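Local coordinates for alkylhalidase CmlS (Streptomyces venezuelae, PDB 3I3L), which acts as a flavin-dependent halogenase in chloramphenicol biosynthesis and carries its FAD covalently bound, at residues L66-T70 against F582-G586; V196-D200 against W298-V304. All coordinates share one frame; numbering follows the deposited sequence.

How the contacts relate
Both contacts sit beside the flavin site, but they do different jobs in the fold. Contact 1 joins the start of helix 68-76 to the last modelled residues of the chain. Contact 2 pairs strand 197-200 with the end of strand 287-302 in the mixed sheet. Their centres lie about 23 Å apart and their nearest atoms about 14 Å apart, so they do not touch. Along the chain, both segments of contact 2 fall between those of contact 1. Contact 2 belongs to the FAD binding domain, whereas contact 1 brings the far C-terminal end back onto it. FAD is about 6 Å from the Leu67 side chain and about 8 Å from that of Tyr300.

Contact 1. Residues L66-T70 against F582-G586; sequences LLPGT and FGGVG
Leu67 and Gly584 meet where the C-terminal tail, a glycine-rich loop, packs against the N-terminus of helix 68-76. Leu67 is the N-cap residue of that helix, and its side chain runs along the tail. CB lies 3.6 Å from Gly584 O. CG follows anti to the carbonyl carbon (chi1 -69°), and this carries the two methyls forward to the loop. CD1 rests against the backbone, 3.6 Å from Gly583 O. CD2 takes the apolar side. It is 4.0 Å from Val585 CG2, where the two side chains cross. The same methyl reaches the edge of the Phe582 ring, near the ring plane, with CE2 as its nearest atom. Pro68 sits next to this group. Its CD packs on Gly584 O at 3.4 Å and looser on Val585 CG2.

Phe582 also meets the rings of Phe107 and Phe324, while Phe109 touches Leu67, Pro68 and Val585. The Leu67 side chain is about 5 Å from that of Ser325, an FAD-binding residue. The tail therefore packs close to the flavin site. Leu67, which touches the tail, is also about 6 Å from the FAD.

Gly584 is in close contact with the helix start. Its positive phi suits glycine, and so does the close backbone approach, with its CA 4.1 Å from Gly69 CA. Gly69 has no side chain to stand between the two backbones. The N-H groups in the first turn of a helix have no carbonyl partner from an earlier turn, and here the tail supplies one. Gly69 N donates to Gly584 O at 2.7 Å, bent to 141° at the hydrogen, with the donor tilted 30° from the carbonyl plane.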
loop_
_atom_site.group_PDB
_atom_site.type_symbol
_atom_site.label_atom_id
_atom_site.label_comp_id
_atom_site.label_asym_id
_atom_site.label_seq_id
_atom_site.Cartn_x
_atom_site.Cartn_y
_atom_site.Cartn_z
ATOM N N LEU A 66 -2.157 10.815 -1.141
ATOM C CA LEU A 66 -1.129 10.152 -0.335
ATOM C C LEU A 66 -1.603 9.584 0.995
ATOM O O LEU A 66 -2.784 9.761 1.389
ATOM C CB LEU A 66 0.020 11.123 -0.133
ATOM C CG LEU A 66 0.570 11.772 -1.431
ATOM C CD1 LEU A 66 1.842 12.560 -1.147
ATOM C CD2 LEU A 66 0.832 10.656 -2.468
ATOM N N LEU A 67 -0.694 8.915 1.714
ATOM C CA LEU A 67 -1.091 8.209 2.956
ATOM C C LEU A 67 -0.188 8.617 4.125
ATOM O O LEU A 67 0.963 9.078 3.930
ATOM C CB LEU A 67 -1.069 6.679 2.737
ATOM C CG LEU A 67 -2.144 6.086 1.786
ATOM C CD1 LEU A 67 -1.883 4.527 1.542
ATOM C CD2 LEU A 67 -3.611 6.315 2.312
ATOM N N PRO A 68 -0.698 8.481 5.331
ATOM C CA PRO A 68 0.065 8.829 6.554
ATOM C C PRO A 68 1.411 8.145 6.622
ATOM O O PRO A 68 2.386 8.748 7.106
ATOM C CB PRO A 68 -0.836 8.303 7.695
ATOM C CG PRO A 68 -2.215 8.462 7.145
ATOM C CD PRO A 68 -2.085 8.123 5.641
ATOM N N GLY A 69 1.463 6.889 6.156
ATOM C CA GLY A 69 2.700 6.092 6.232
ATOM C C GLY A 69 3.840 6.728 5.448
ATOM O O GLY A 69 5.007 6.622 5.825
ATOM N N THR A 70 3.503 7.383 4.348
ATOM C CA THR A 70 4.500 8.055 3.524
ATOM C C THR A 70 4.961 9.380 4.145
ATOM O O THR A 70 6.151 9.719 4.025
ATOM C CB THR A 70 3.936 8.353 2.110
ATOM O OG1 THR A 70 3.728 7.116 1.413
ATOM C CG2 THR A 70 4.860 9.276 1.299
ATOM N N PHE A 582 -5.514 -0.643 5.524
ATOM C CA PHE A 582 -4.986 -1.263 4.267
ATOM C C PHE A 582 -3.446 -1.188 4.010
ATOM O O PHE A 582 -2.953 -1.668 2.961
ATOM C CB PHE A 582 -5.799 -0.894 2.998
ATOM C CG PHE A 582 -6.421 0.483 3.024
ATOM C CD1 PHE A 582 -7.751 0.653 3.459
ATOM C CD2 PHE A 582 -5.703 1.608 2.557
ATOM C CE1 PHE A 582 -8.360 1.936 3.450
ATOM C CE2 PHE A 582 -6.294 2.924 2.535
ATOM C CZ PHE A 582 -7.632 3.077 2.996
ATOM N N GLY A 583 -2.680 -0.647 4.960
ATOM C CA GLY A 583 -1.241 -0.471 4.699
ATOM C C GLY A 583 -0.977 1.005 4.474
ATOM O O GLY A 583 -1.665 1.663 3.663
ATOM N N GLY A 584 -0.023 1.546 5.237
ATOM C CA GLY A 584 0.281 2.981 5.167
ATOM C C GLY A 584 -0.641 3.859 5.994
ATOM O O GLY A 584 -0.514 5.085 5.967
ATOM N N VAL A 585 -1.579 3.234 6.703
ATOM C CA VAL A 585 -2.485 3.918 7.660
ATOM C C VAL A 585 -2.419 3.265 9.061
ATOM O O VAL A 585 -2.268 2.041 9.178
ATOM C CB VAL A 585 -3.978 3.889 7.173
ATOM C CG1 VAL A 585 -4.903 4.661 8.149
ATOM C CG2 VAL A 585 -4.105 4.439 5.777
ATOM N N GLY A 586 -2.541 4.084 10.112
ATOM C CA GLY A 586 -2.665 3.575 11.510
ATOM C C GLY A 586 -1.455 2.806 12.035
ATOM O O GLY A 586 -0.288 3.183 11.707
#

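Contact 2. Residues V196-D200 against W298-V304; sequences VRQYD and WSYDTEV
Arg197 leaves its backbone with CG opposite the N (chi1 -176°), and the chain then bends at chi3. Tyr300 CG stands between its backbone N and carbonyl carbon (chi1 53°). These torsions lay the guanidinium flat on the tyrosine ring, with the planes 15° apart. CD sits over the ring face as a CH-pi contact, 3.6 Å from the Tyr300 ring centroid. CZ of Arg197 is 4.0 Å from that centroid and makes an off-centre cation-pi contact. NE lies over the same face, nearest to CE1 of Tyr300. The guanidinium edge faces Tyr199 OH in plane, where NH1 makes a weak hydrogen bond. NH1 also bonds Ser186 O. Tyr300 OH is held by Asp315 O and Ser186 OG, which fixes the ring's far end near an FAD-binding residue.

The two strands form an antiparallel ladder in the mixed sheet of the FAD binding domain. Arg197-Thr302 and Tyr199-Tyr300 are non-hydrogen-bonded pairs, and Gln198-Asp301 is the hydrogen-bonded pair between them. Gln198 N donates almost straight to Asp301 O at 2.9 Å. The return bond, from Asp301 N to Gln198 O, is longer and more bent. Single bonds flank the three pairs: Glu303 N to Val196 O and Asp200 N to Ser299 O.

Arg197, Tyr199, Tyr300 and Thr302 share one face of the sheet. Tyr199 and Tyr300 lie side by side, and Tyr199 CE1 is 3.5 Å from Tyr300 CD2. Trp298 turns the edge of its six-membered ring to the face of Tyr199 in an offset T-shaped pair, centroids 5.7 Å apart. On the other face a water donates to both Gln198 O and Asp301 OD1, at 3.0 and 2.8 Å.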
loop_
_atom_site.group_PDB
_atom_site.type_symbol
_atom_site.label_atom_id
_atom_site.label_comp_id
_atom_site.label_asym_id
_atom_site.label_seq_id
_atom_site.Cartn_x
_atom_site.Cartn_y
_atom_site.Cartn_z
ATOM N N VAL A 196 10.134 -10.741 -16.292
ATOM C CA VAL A 196 9.604 -11.360 -15.107
ATOM C C VAL A 196 8.296 -10.682 -14.633
ATOM O O VAL A 196 7.745 -11.095 -13.625
ATOM C CB VAL A 196 10.657 -11.329 -13.955
ATOM C CG1 VAL A 196 11.844 -12.204 -14.326
ATOM C CG2 VAL A 196 11.106 -9.886 -13.667
ATOM N N ARG A 197 7.811 -9.667 -15.356
ATOM C CA ARG A 197 6.515 -9.063 -15.042
ATOM C C ARG A 197 5.301 -10.015 -15.286
ATOM O O ARG A 197 5.188 -10.653 -16.339
ATOM C CB ARG A 197 6.318 -7.719 -15.766
ATOM C CG ARG A 197 4.974 -7.008 -15.361
ATOM C CD ARG A 197 4.952 -5.550 -15.770
ATOM N NE ARG A 197 6.021 -4.754 -15.178
ATOM C CZ ARG A 197 6.311 -3.513 -15.544
ATOM N NH1 ARG A 197 5.625 -2.917 -16.527
ATOM N NH2 ARG A 197 7.265 -2.804 -14.879
ATOM N N GLN A 198 4.436 -10.131 -14.277
ATOM C CA GLN A 198 3.265 -11.036 -14.342
ATOM C C GLN A 198 2.010 -10.183 -14.243
ATOM O O GLN A 198 1.609 -9.781 -13.155
ATOM C CB GLN A 198 3.302 -12.128 -13.262
ATOM C CG GLN A 198 4.724 -12.718 -13.097
ATOM C CD GLN A 198 4.926 -13.531 -11.776
ATOM O OE1 GLN A 198 4.531 -13.089 -10.666
ATOM N NE2 GLN A 198 5.558 -14.695 -11.897
ATOM N N TYR A 199 1.443 -9.824 -15.400
ATOM C CA TYR A 199 0.201 -9.094 -15.437
ATOM C C TYR A 199 -0.901 -9.883 -14.760
ATOM O O TYR A 199 -0.907 -11.100 -14.791
ATOM C CB TYR A 199 -0.151 -8.686 -16.857
ATOM C CG TYR A 199 0.665 -7.492 -17.312
ATOM C CD1 TYR A 199 0.318 -6.197 -16.928
ATOM C CD2 TYR A 199 1.846 -7.684 -17.987
ATOM C CE1 TYR A 199 1.129 -5.085 -17.335
ATOM C CE2 TYR A 199 2.652 -6.657 -18.383
ATOM C CZ TYR A 199 2.303 -5.370 -18.094
ATOM O OH TYR A 199 3.133 -4.374 -18.505
ATOM N N ASP A 200 -1.787 -9.194 -14.091
ATOM C CA ASP A 200 -2.916 -9.893 -13.495
ATOM C C ASP A 200 -3.820 -10.381 -14.625
ATOM O O ASP A 200 -4.027 -9.695 -15.613
ATOM C CB ASP A 200 -3.729 -8.982 -12.610
ATOM C CG ASP A 200 -4.694 -9.768 -11.731
ATOM O OD1 ASP A 200 -4.217 -10.382 -10.774
ATOM O OD2 ASP A 200 -5.909 -9.803 -12.033
ATOM N N TRP A 298 -2.987 -1.566 -15.550
ATOM C CA TRP A 298 -3.229 -2.959 -15.072
ATOM C C TRP A 298 -2.410 -3.303 -13.871
ATOM O O TRP A 298 -1.250 -2.934 -13.805
ATOM C CB TRP A 298 -2.835 -3.931 -16.164
ATOM C CG TRP A 298 -3.530 -3.673 -17.470
ATOM C CD1 TRP A 298 -4.374 -2.650 -17.770
ATOM C CD2 TRP A 298 -3.437 -4.479 -18.633
ATOM N NE1 TRP A 298 -4.793 -2.774 -19.049
ATOM C CE2 TRP A 298 -4.235 -3.898 -19.600
ATOM C CE3 TRP A 298 -2.761 -5.679 -18.926
ATOM C CZ2 TRP A 298 -4.375 -4.432 -20.880
ATOM C CZ3 TRP A 298 -2.889 -6.220 -20.170
ATOM C CH2 TRP A 298 -3.687 -5.589 -21.158
ATOM N N SER A 299 -2.985 -4.080 -12.953
ATOM C CA SER A 299 -2.243 -4.707 -11.899
ATOM C C SER A 299 -1.255 -5.744 -12.457
ATOM O O SER A 299 -1.551 -6.358 -13.450
ATOM C CB SER A 299 -3.207 -5.400 -10.969
ATOM O OG SER A 299 -4.055 -4.480 -10.280
ATOM N N TYR A 300 -0.094 -5.905 -11.825
ATOM C CA TYR A 300 0.902 -6.954 -12.116
ATOM C C TYR A 300 1.888 -6.990 -10.947
ATOM O O TYR A 300 2.089 -5.968 -10.260
ATOM C CB TYR A 300 1.714 -6.591 -13.372
ATOM C CG TYR A 300 2.360 -5.200 -13.344
ATOM C CD1 TYR A 300 3.550 -4.965 -12.628
ATOM C CD2 TYR A 300 1.753 -4.108 -13.987
ATOM C CE1 TYR A 300 4.159 -3.723 -12.641
ATOM C CE2 TYR A 300 2.338 -2.824 -13.992
ATOM C CZ TYR A 300 3.537 -2.646 -13.303
ATOM O OH TYR A 300 4.065 -1.397 -13.278
ATOM N N ASP A 301 2.503 -8.146 -10.701
ATOM C CA ASP A 301 3.715 -8.145 -9.871
ATOM C C ASP A 301 4.869 -8.673 -10.682
ATOM O O ASP A 301 4.843 -8.543 -11.930
ATOM C CB ASP A 301 3.489 -8.921 -8.519
ATOM C CG ASP A 301 3.082 -10.355 -8.732
ATOM O OD1 ASP A 301 2.723 -10.728 -9.881
ATOM O OD2 ASP A 301 3.091 -11.113 -7.746
ATOM N N THR A 302 5.881 -9.267 -10.011
ATOM C CA THR A 302 7.113 -9.743 -10.713
ATOM C C THR A 302 7.405 -11.094 -10.127
ATOM O O THR A 302 7.128 -11.337 -8.975
ATOM C CB THR A 302 8.418 -8.996 -10.329
ATOM O OG1 THR A 302 8.166 -7.647 -9.867
ATOM C CG2 THR A 302 9.357 -9.021 -11.380
ATOM N N GLU A 303 8.051 -11.937 -10.910
ATOM C CA GLU A 303 8.592 -13.166 -10.389
ATOM C C GLU A 303 9.727 -12.840 -9.412
ATOM O O GLU A 303 9.924 -13.571 -8.445
ATOM C CB GLU A 303 9.127 -14.001 -11.557
ATOM C CG GLU A 303 9.517 -15.386 -11.230
ATOM C CD GLU A 303 9.857 -16.254 -12.487
ATOM O OE1 GLU A 303 9.917 -15.734 -13.643
ATOM O OE2 GLU A 303 10.026 -17.493 -12.296
ATOM N N VAL A 304 10.455 -11.750 -9.675
ATOM C CA VAL A 304 11.679 -11.379 -8.928
ATOM C C VAL A 304 11.649 -9.896 -8.527
ATOM O O VAL A 304 11.693 -9.033 -9.370
ATOM C CB VAL A 304 12.987 -11.707 -9.762
ATOM C CG1 VAL A 304 14.291 -11.553 -8.916
ATOM C CG2 VAL A 304 12.957 -13.185 -10.300
HETATM O O HOH W 1 0.280 -11.455 -11.027
#